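Local coordinates for protein tRNA (adenine(58)-N(1))-methyltransferase TrmI (Thermus thermophilus, PDB 2PWY) that catalyses the S-adenosyl-L-methionine-dependent methylation of adenosine 58 in tRNA at N1 and is required for cell growth at extreme temperatures, at residues S36-H39 against E40-L43; P64-E67 against E68-H72. All blocks are in the same frame, centred on the assembly; numbering follows the deposited sequence.

From the N terminus, the chain first builds the smaller domain, which may play a role in tRNA recognition. There interaction 1 turns strand 37-38 directly into helix 39-45, whose inner side lies on strands 10-13 and 50-52. The chain then runs through strands 50-52 and 58-62 and reaches interaction 2, the start of helix 66-72. That helix is set between the N-terminal strands 10-13 and 19-22 and helices 109-118 and 131-144 of the catalytic domain. Both contacts are local helix starts within one continuous stretch each, so neither closes a long loop. They follow in series, neither nested nor crossed. The centres of interactions 1 and 2 are about 21 Å apart, and the two do not touch.

Interaction 1: S36-H39 against E40-L43; sequences SVPH and EALL
Leu42 folds back over the first turn of its own helix and the strand before it. Its CB lies 3.3 Å from His39 O. CG sits 3.9 Å from both His39 O and Pro38 O. At CG the side chain forks: CD1 goes to the His39 ring, 4.1 Å from its CD2, and CD2 goes to Val37 CG1. CG stands anti to the carbonyl carbon (chi1 -58°), which carries the fork back toward these two neighbours. Val37 CG1 also packs on Ala41 CB at 3.5 Å. This is a strand-to-helix junction in the TrmI-like N-terminal domain, with Pro38 as N-cap of helix 39-45. Pro38 O accepts from Ala41 N at 2.9 Å, a bent bond with the donor well above the carbonyl plane. Leu43 N then gives a straighter bond to His39 O. The Leu42 side chain also rests on Leu10, Leu12 and Val51, so an alanine here would probably open a gap between the helix and the strands and leave Val37 CG1 less well packed. His39 ND1 is hydrogen-bonded to Lys25 N. The Glu40 chain bends at chi2 (79°), which brings OE1 within 3.4 Å of Pro38 CB, while OE2 is hydrogen-bonded to Gly27 N.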
# COMPACT_ATOMS: atom_id res chain seq x y z
N SER A 36 17.61 -12.28 36.52
CA SER A 36 18.11 -10.91 36.60
C SER A 36 19.60 -10.86 36.28
O SER A 36 20.33 -11.83 36.52
CB SER A 36 17.85 -10.33 37.99
OG SER A 36 16.45 -10.17 38.19
N VAL A 37 20.04 -9.74 35.72
CA VAL A 37 21.42 -9.59 35.25
C VAL A 37 21.98 -8.27 35.75
O VAL A 37 21.36 -7.23 35.52
CB VAL A 37 21.48 -9.63 33.69
CG1 VAL A 37 22.92 -9.46 33.20
CG2 VAL A 37 20.89 -10.93 33.14
N PRO A 38 23.15 -8.29 36.42
CA PRO A 38 23.78 -7.04 36.83
C PRO A 38 24.13 -6.20 35.60
O PRO A 38 24.52 -6.75 34.56
CB PRO A 38 25.08 -7.48 37.53
CG PRO A 38 24.95 -8.93 37.76
CD PRO A 38 23.95 -9.48 36.80
N HIS A 39 23.99 -4.88 35.72
CA HIS A 39 24.35 -4.00 34.62
C HIS A 39 25.78 -4.21 34.12
O HIS A 39 26.05 -4.09 32.93
CB HIS A 39 24.09 -2.54 35.01
CG HIS A 39 22.64 -2.18 35.04
ND1 HIS A 39 22.20 -0.88 35.20
CD2 HIS A 39 21.53 -2.94 34.90
CE1 HIS A 39 20.88 -0.86 35.19
NE2 HIS A 39 20.45 -2.09 35.00
N GLU A 40 26.69 -4.53 35.04
CA GLU A 40 28.07 -4.81 34.67
C GLU A 40 28.17 -5.93 33.62
O GLU A 40 29.01 -5.84 32.72
CB GLU A 40 28.90 -5.20 35.90
CG GLU A 40 29.08 -4.07 36.92
CD GLU A 40 27.87 -3.85 37.83
OE1 GLU A 40 26.87 -4.61 37.76
OE2 GLU A 40 27.92 -2.89 38.63
N ALA A 41 27.34 -6.95 33.75
CA ALA A 41 27.38 -8.08 32.81
C ALA A 41 27.00 -7.61 31.41
O ALA A 41 27.53 -8.09 30.40
CB ALA A 41 26.46 -9.20 33.24
N LEU A 42 26.05 -6.67 31.36
CA LEU A 42 25.57 -6.09 30.11
C LEU A 42 26.66 -5.31 29.42
O LEU A 42 26.89 -5.46 28.22
CB LEU A 42 24.35 -5.19 30.36
CG LEU A 42 23.14 -5.85 31.02
CD1 LEU A 42 22.06 -4.81 31.34
CD2 LEU A 42 22.57 -6.97 30.19
N LEU A 43 27.34 -4.47 30.19
CA LEU A 43 28.44 -3.67 29.68
C LEU A 43 29.59 -4.56 29.22
O LEU A 43 30.22 -4.31 28.18
CB LEU A 43 28.89 -2.66 30.74
CG LEU A 43 27.80 -1.67 31.20
CD1 LEU A 43 28.15 -1.09 32.57
CD2 LEU A 43 27.59 -0.55 30.19

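Interaction 2: P64-E67 against E68-H72; sequences PTLE and EYLLH
Glu68 lays its side chain back across Thr65, with CG 3.3 Å from Thr65 OG1. Beyond CG the chain is extended, and OE1 accepts from Thr65 N at 2.9 Å. This donor meets the anti side of the carboxylate, 22° out of its plane. In return Thr65 OG1 accepts from Glu68 N at 3.0 Å. The Thr65 hydroxyl is placed for this by chi1 of 65°, which sets OG1 between the backbone N and the carbonyl carbon. Glu67 and Leu71 lie side by side, with Glu67 CG 4.1 Å from Leu71 CD1. Arg253 and Arg220 of the second subunit form salt bridges with Glu68 OE2 and Glu67 OE1, respectively, so the Glu68 carboxylate is held from within the helix start at OE1 and by the second subunit at OE2. On the side facing helix 109-118, Leu66 CD1 presses on Leu70 CD1 at 3.4 Å, a tight carbon contact. The Leu70 side chain comes within about 5 Å of the bound S-adenosyl-L-homocysteine, measured between nearest atoms. Tyr69 CB packs 3.5 Å from Thr65 O, while its ring stacks with Phe144 and OH is hydrogen-bonded to Asn140 O. Backbone bonds from Tyr69 N to Thr65 O and from Leu70 N to Leu66 O start the helical ladder. The reciprocal pair of Thr65 and Glu68 is a capping box, with Thr65 as N-cap of helix 66-72.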
# COMPACT_ATOMS: atom_id res chain seq x y z
N PRO A 64 21.16 0.93 20.93
CA PRO A 64 19.90 1.17 20.20
C PRO A 64 20.14 2.14 19.06
O PRO A 64 20.85 3.14 19.24
CB PRO A 64 18.98 1.81 21.25
CG PRO A 64 19.90 2.31 22.34
CD PRO A 64 21.14 1.49 22.30
N THR A 65 19.59 1.82 17.89
CA THR A 65 19.53 2.78 16.81
C THR A 65 18.57 3.91 17.20
O THR A 65 17.77 3.76 18.14
CB THR A 65 19.02 2.13 15.52
OG1 THR A 65 17.66 1.71 15.70
CG2 THR A 65 19.89 0.93 15.12
N LEU A 66 18.63 5.03 16.48
CA LEU A 66 17.70 6.12 16.76
C LEU A 66 16.24 5.66 16.59
O LEU A 66 15.38 6.04 17.38
CB LEU A 66 18.03 7.34 15.89
CG LEU A 66 17.14 8.57 16.06
CD1 LEU A 66 17.09 9.03 17.53
CD2 LEU A 66 17.61 9.71 15.17
N GLU A 67 15.98 4.83 15.57
CA GLU A 67 14.67 4.21 15.40
C GLU A 67 14.26 3.44 16.66
O GLU A 67 13.18 3.65 17.20
CB GLU A 67 14.68 3.28 14.18
CG GLU A 67 13.34 2.57 13.94
CD GLU A 67 13.40 1.64 12.74
OE1 GLU A 67 14.51 1.22 12.35
OE2 GLU A 67 12.31 1.36 12.18
N GLU A 68 15.14 2.56 17.15
CA GLU A 68 14.83 1.75 18.35
C GLU A 68 14.60 2.63 19.57
O GLU A 68 13.69 2.39 20.36
CB GLU A 68 15.94 0.75 18.63
CG GLU A 68 15.94 -0.40 17.63
CD GLU A 68 17.18 -1.30 17.71
OE1 GLU A 68 18.27 -0.81 18.08
OE2 GLU A 68 17.04 -2.49 17.36
N TYR A 69 15.42 3.67 19.71
CA TYR A 69 15.30 4.61 20.80
C TYR A 69 13.94 5.33 20.80
O TYR A 69 13.27 5.37 21.84
CB TYR A 69 16.45 5.61 20.76
CG TYR A 69 16.51 6.51 21.95
CD1 TYR A 69 16.76 5.99 23.23
CD2 TYR A 69 16.31 7.87 21.82
CE1 TYR A 69 16.82 6.84 24.36
CE2 TYR A 69 16.36 8.72 22.94
CZ TYR A 69 16.61 8.20 24.19
OH TYR A 69 16.66 9.05 25.28
N LEU A 70 13.56 5.93 19.67
CA LEU A 70 12.25 6.59 19.59
C LEU A 70 11.10 5.68 19.98
O LEU A 70 10.15 6.11 20.63
CB LEU A 70 11.97 7.17 18.20
CG LEU A 70 12.20 8.66 18.05
CD1 LEU A 70 13.71 8.93 18.08
CD2 LEU A 70 11.57 9.19 16.77
N LEU A 71 11.19 4.41 19.57
CA LEU A 71 10.09 3.47 19.78
C LEU A 71 9.98 3.00 21.23
O LEU A 71 8.91 2.57 21.64
CB LEU A 71 10.24 2.28 18.84
CG LEU A 71 10.13 2.57 17.33
CD1 LEU A 71 10.47 1.29 16.59
CD2 LEU A 71 8.74 3.10 16.96
N HIS A 72 11.07 3.10 21.99
CA HIS A 72 11.12 2.57 23.36
C HIS A 72 11.33 3.61 24.47
O HIS A 72 11.07 3.34 25.64
CB HIS A 72 12.16 1.43 23.46
CG HIS A 72 11.89 0.29 22.52
ND1 HIS A 72 11.02 -0.73 22.82
CD2 HIS A 72 12.35 0.04 21.27
CE1 HIS A 72 10.95 -1.56 21.79
NE2 HIS A 72 11.75 -1.12 20.84